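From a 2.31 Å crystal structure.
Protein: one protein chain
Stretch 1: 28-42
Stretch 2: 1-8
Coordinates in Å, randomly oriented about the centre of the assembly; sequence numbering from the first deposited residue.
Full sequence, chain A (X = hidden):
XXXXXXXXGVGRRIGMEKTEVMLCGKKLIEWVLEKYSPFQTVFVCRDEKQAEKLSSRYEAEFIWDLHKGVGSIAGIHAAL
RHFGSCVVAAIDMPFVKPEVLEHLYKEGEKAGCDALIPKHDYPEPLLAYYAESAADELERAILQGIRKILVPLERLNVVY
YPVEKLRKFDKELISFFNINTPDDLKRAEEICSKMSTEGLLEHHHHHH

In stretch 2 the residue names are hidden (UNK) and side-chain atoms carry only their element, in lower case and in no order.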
# COMPACT_ATOMS: atom_id res chain seq x y z
N LEU A 28 8.99 2.08 11.21
CA LEU A 28 8.37 1.50 10.04
C LEU A 28 8.54 2.36 8.80
O LEU A 28 8.72 1.84 7.71
CB LEU A 28 6.88 1.25 10.27
CG LEU A 28 6.56 -0.09 10.93
CD1 LEU A 28 5.06 -0.22 11.06
CD2 LEU A 28 7.14 -1.24 10.12
N ILE A 29 8.50 3.68 8.97
CA ILE A 29 8.67 4.54 7.81
C ILE A 29 10.06 4.34 7.18
O ILE A 29 10.20 4.40 5.96
CB ILE A 29 8.48 6.03 8.16
CG1 ILE A 29 8.62 6.87 6.89
CG2 ILE A 29 9.46 6.46 9.23
CD1 ILE A 29 7.58 6.54 5.80
N GLU A 30 11.07 4.09 8.01
CA GLU A 30 12.42 3.89 7.47
C GLU A 30 12.51 2.53 6.80
O GLU A 30 13.31 2.33 5.89
CB GLU A 30 13.45 4.04 8.59
CG GLU A 30 13.21 5.32 9.38
CD GLU A 30 14.31 5.66 10.38
OE1 GLU A 30 14.96 4.73 10.92
OE2 GLU A 30 14.49 6.87 10.63
N TRP A 31 11.67 1.59 7.24
CA TRP A 31 11.65 0.27 6.64
C TRP A 31 11.20 0.35 5.18
O TRP A 31 11.86 -0.19 4.30
CB TRP A 31 10.68 -0.64 7.39
CG TRP A 31 11.32 -1.50 8.42
CD1 TRP A 31 11.72 -1.13 9.68
CD2 TRP A 31 11.64 -2.89 8.29
NE1 TRP A 31 12.26 -2.22 10.34
CE2 TRP A 31 12.23 -3.30 9.51
CE3 TRP A 31 11.49 -3.83 7.25
CZ2 TRP A 31 12.65 -4.62 9.72
CZ3 TRP A 31 11.92 -5.14 7.47
CH2 TRP A 31 12.50 -5.52 8.69
N VAL A 32 10.06 1.00 4.93
CA VAL A 32 9.53 1.12 3.58
C VAL A 32 10.33 2.11 2.73
O VAL A 32 10.41 1.97 1.51
CB VAL A 32 8.02 1.52 3.59
CG1 VAL A 32 7.21 0.43 4.28
CG2 VAL A 32 7.81 2.86 4.30
N LEU A 33 10.94 3.09 3.38
CA LEU A 33 11.77 4.07 2.69
C LEU A 33 12.90 3.30 2.00
O LEU A 33 13.08 3.41 0.79
CB LEU A 33 12.34 5.06 3.70
CG LEU A 33 12.07 6.57 3.56
CD1 LEU A 33 10.77 6.84 2.84
CD2 LEU A 33 12.05 7.20 4.96
N GLU A 34 13.63 2.49 2.77
CA GLU A 34 14.73 1.67 2.25
C GLU A 34 14.28 0.69 1.19
O GLU A 34 14.90 0.59 0.13
CB GLU A 34 15.35 0.83 3.37
CG GLU A 34 16.29 1.56 4.28
CD GLU A 34 16.77 0.69 5.45
OE1 GLU A 34 17.04 -0.51 5.23
OE2 GLU A 34 16.88 1.23 6.57
N LYS A 35 13.22 -0.05 1.49
CA LYS A 35 12.69 -1.08 0.60
C LYS A 35 12.22 -0.61 -0.78
O LYS A 35 12.41 -1.32 -1.77
CB LYS A 35 11.55 -1.82 1.31
CG LYS A 35 10.86 -2.88 0.45
CD LYS A 35 9.63 -3.48 1.13
CE LYS A 35 9.99 -4.51 2.19
NZ LYS A 35 10.62 -3.88 3.37
N TYR A 36 11.65 0.59 -0.85
CA TYR A 36 11.11 1.11 -2.10
C TYR A 36 11.90 2.23 -2.74
O TYR A 36 11.50 2.75 -3.79
CB TYR A 36 9.67 1.58 -1.86
CG TYR A 36 8.74 0.51 -1.32
CD1 TYR A 36 8.40 -0.60 -2.10
CD2 TYR A 36 8.25 0.58 -0.02
CE1 TYR A 36 7.59 -1.62 -1.59
CE2 TYR A 36 7.45 -0.43 0.50
CZ TYR A 36 7.12 -1.53 -0.29
OH TYR A 36 6.35 -2.53 0.24
N SER A 37 13.01 2.64 -2.13
CA SER A 37 13.79 3.73 -2.72
C SER A 37 14.31 3.42 -4.14
O SER A 37 14.42 4.33 -4.97
CB SER A 37 14.97 4.13 -1.80
OG SER A 37 15.84 3.05 -1.54
N PRO A 38 14.62 2.15 -4.44
CA PRO A 38 15.11 1.79 -5.78
C PRO A 38 14.13 2.01 -6.93
O PRO A 38 14.54 2.06 -8.09
CB PRO A 38 15.47 0.32 -5.63
CG PRO A 38 15.82 0.19 -4.20
CD PRO A 38 14.73 1.00 -3.53
N PHE A 39 12.84 2.14 -6.63
CA PHE A 39 11.83 2.29 -7.68
C PHE A 39 11.33 3.72 -7.85
O PHE A 39 11.86 4.65 -7.24
CB PHE A 39 10.65 1.36 -7.38
CG PHE A 39 11.07 0.02 -6.85
CD1 PHE A 39 11.67 -0.92 -7.69
CD2 PHE A 39 10.94 -0.28 -5.50
CE1 PHE A 39 12.14 -2.13 -7.19
CE2 PHE A 39 11.40 -1.49 -4.99
CZ PHE A 39 12.01 -2.42 -5.84
N GLN A 40 10.33 3.90 -8.71
CA GLN A 40 9.73 5.22 -8.95
C GLN A 40 8.59 5.27 -7.96
O GLN A 40 7.44 4.97 -8.29
CB GLN A 40 9.21 5.32 -10.37
CG GLN A 40 8.86 6.74 -10.75
CD GLN A 40 8.23 6.82 -12.11
OE1 GLN A 40 8.45 5.94 -12.95
NE2 GLN A 40 7.45 7.87 -12.35
N THR A 41 8.93 5.67 -6.75
CA THR A 41 8.01 5.67 -5.62
C THR A 41 7.55 7.00 -5.04
O THR A 41 8.30 7.97 -5.03
CB THR A 41 8.66 4.87 -4.48
OG1 THR A 41 9.12 3.62 -5.00
CG2 THR A 41 7.70 4.64 -3.34
N VAL A 42 6.31 7.03 -4.57
CA VAL A 42 5.77 8.19 -3.87
C VAL A 42 5.16 7.62 -2.61
O VAL A 42 4.67 6.49 -2.60
CB VAL A 42 4.67 8.96 -4.65
CG1 VAL A 42 5.25 9.57 -5.90
CG2 VAL A 42 3.50 8.04 -4.97
N UNK A 1 9.02 0.60 -12.91
CA UNK A 1 7.83 0.31 -12.06
C UNK A 1 7.52 1.41 -11.06
O UNK A 1 8.40 1.85 -10.31
c UNK A 1 8.06 -0.99 -11.30
c UNK A 1 7.04 -1.20 -10.20
c UNK A 1 5.80 -3.47 -8.96
se UNK A 1 7.52 -2.64 -9.02
N UNK A 2 6.26 1.83 -11.03
CA UNK A 2 5.80 2.86 -10.10
C UNK A 2 5.18 2.22 -8.85
O UNK A 2 4.36 1.31 -8.95
n UNK A 2 2.80 5.24 -14.35
c UNK A 2 3.98 4.72 -13.63
c UNK A 2 4.35 5.61 -12.44
c UNK A 2 5.38 4.93 -11.55
c UNK A 2 4.77 3.77 -10.78
N UNK A 3 5.58 2.71 -7.68
CA UNK A 3 5.10 2.22 -6.40
C UNK A 3 4.54 3.33 -5.52
O UNK A 3 5.19 4.37 -5.33
c UNK A 3 5.74 0.97 -4.31
c UNK A 3 6.87 0.42 -6.47
c UNK A 3 6.25 1.53 -5.62
N UNK A 4 3.33 3.13 -5.01
CA UNK A 4 2.69 4.11 -4.13
C UNK A 4 2.56 3.47 -2.75
O UNK A 4 1.78 2.54 -2.57
c UNK A 4 1.30 4.48 -4.67
N UNK A 5 3.31 3.97 -1.78
CA UNK A 5 3.27 3.42 -0.43
C UNK A 5 2.31 4.24 0.44
O UNK A 5 2.48 5.44 0.61
c UNK A 5 5.67 2.73 -0.74
c UNK A 5 4.68 3.42 0.21
c UNK A 5 4.66 2.70 1.56
N UNK A 6 1.28 3.58 0.96
CA UNK A 6 0.28 4.24 1.80
C UNK A 6 0.80 4.29 3.24
O UNK A 6 0.85 3.26 3.92
c UNK A 6 -2.93 2.41 0.49
c UNK A 6 -1.95 4.55 -0.35
c UNK A 6 -1.65 3.23 0.35
c UNK A 6 -1.05 3.48 1.73
N UNK A 7 1.16 5.48 3.71
CA UNK A 7 1.70 5.65 5.07
C UNK A 7 0.87 6.57 5.96
O UNK A 7 1.34 7.00 7.02
c UNK A 7 4.00 5.40 4.05
c UNK A 7 3.15 6.20 5.03
c UNK A 7 3.16 7.68 4.67
N UNK A 8 -0.35 6.86 5.55
CA UNK A 8 -1.19 7.74 6.35
C UNK A 8 -1.96 7.03 7.45
O UNK A 8 -2.71 7.65 8.21

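Position 1 has four side-chain atoms in an unbranched chain: two carbons, a selenium and a last carbon. The selenium lies 5.0 Å from the centroid of the Phe39 ring, in an oblique approach. The backbone O accepts a hydrogen bond from Gln40 N at 3.2 Å. Selenium in a straight chain marks selenomethionine, so this is Met1.

Position 2 has four carbons in a row ending in a nitrogen. The chain starts beside Gln40, with a carbon 3.5 Å from Gln40 CD, and its end leads away. The terminal nitrogen is hydrogen-bonded elsewhere in the structure. This is Lys2. Its CA makes a CA-H...O contact of 3.2 Å with Gln40 O.

Position 3 has three carbons, one carrying the other two. The branch carbons approach Tyr36 CD1 at 3.8 Å and Phe39 CB at 4.0 Å. The fork at CB, with no oxygen, gives Val3. Its N donates to Gln40 O at 3.0 Å, and its O accepts from Val42 N at 3.0 Å. CB is 3.6 Å from Thr41 OG1.

Position 4 has a single side-chain carbon, 4.2 Å from Val42 CG2. One carbon means Ala4. It shares a sheet face with Lys2, Gln40 and Val42.

Position 5 again has one carbon carrying two. One branch carbon is 3.4 Å from Tyr36 CD2; the other is 4.1 Å from Val32 CB. This is Val5, and its N donates to Val42 O at 3.0 Å.

Position 6 has four carbons, forked at the second. Its CA-to-CB bond points away from stretch 1, and the side chain touches nothing there. The fork beyond CB identifies Leu6.

Position 7 has three carbons, one carrying two, and one of the pair lies 4.1 Å from Ile29 CD1. This is Val7.

Position 8 has backbone atoms only and no contact with stretch 1. It is Gly8.

The contact has two parts. Strand 40-42 runs parallel to strand 2-6, pairing Gln40 with Lys2, Thr41 with Val3 and Val42 with Ala4. Four backbone hydrogen bonds fix this register. Helix 28-36 runs antiparallel to strand 2-6, its axis 10.5 Å away at closest approach. Val3, Val5 and Val7 meet Tyr36, Val32 and Ile29 across that gap, and the alternation of the strand turns Leu6 away. A type I turn from Tyr36 to Phe39 links helix to strand. Thr41 OG1 donates to Tyr36 O at 2.8 Å, tying the strand back to the start of the turn.

Stretch 2 1-8: MKVAVLVG
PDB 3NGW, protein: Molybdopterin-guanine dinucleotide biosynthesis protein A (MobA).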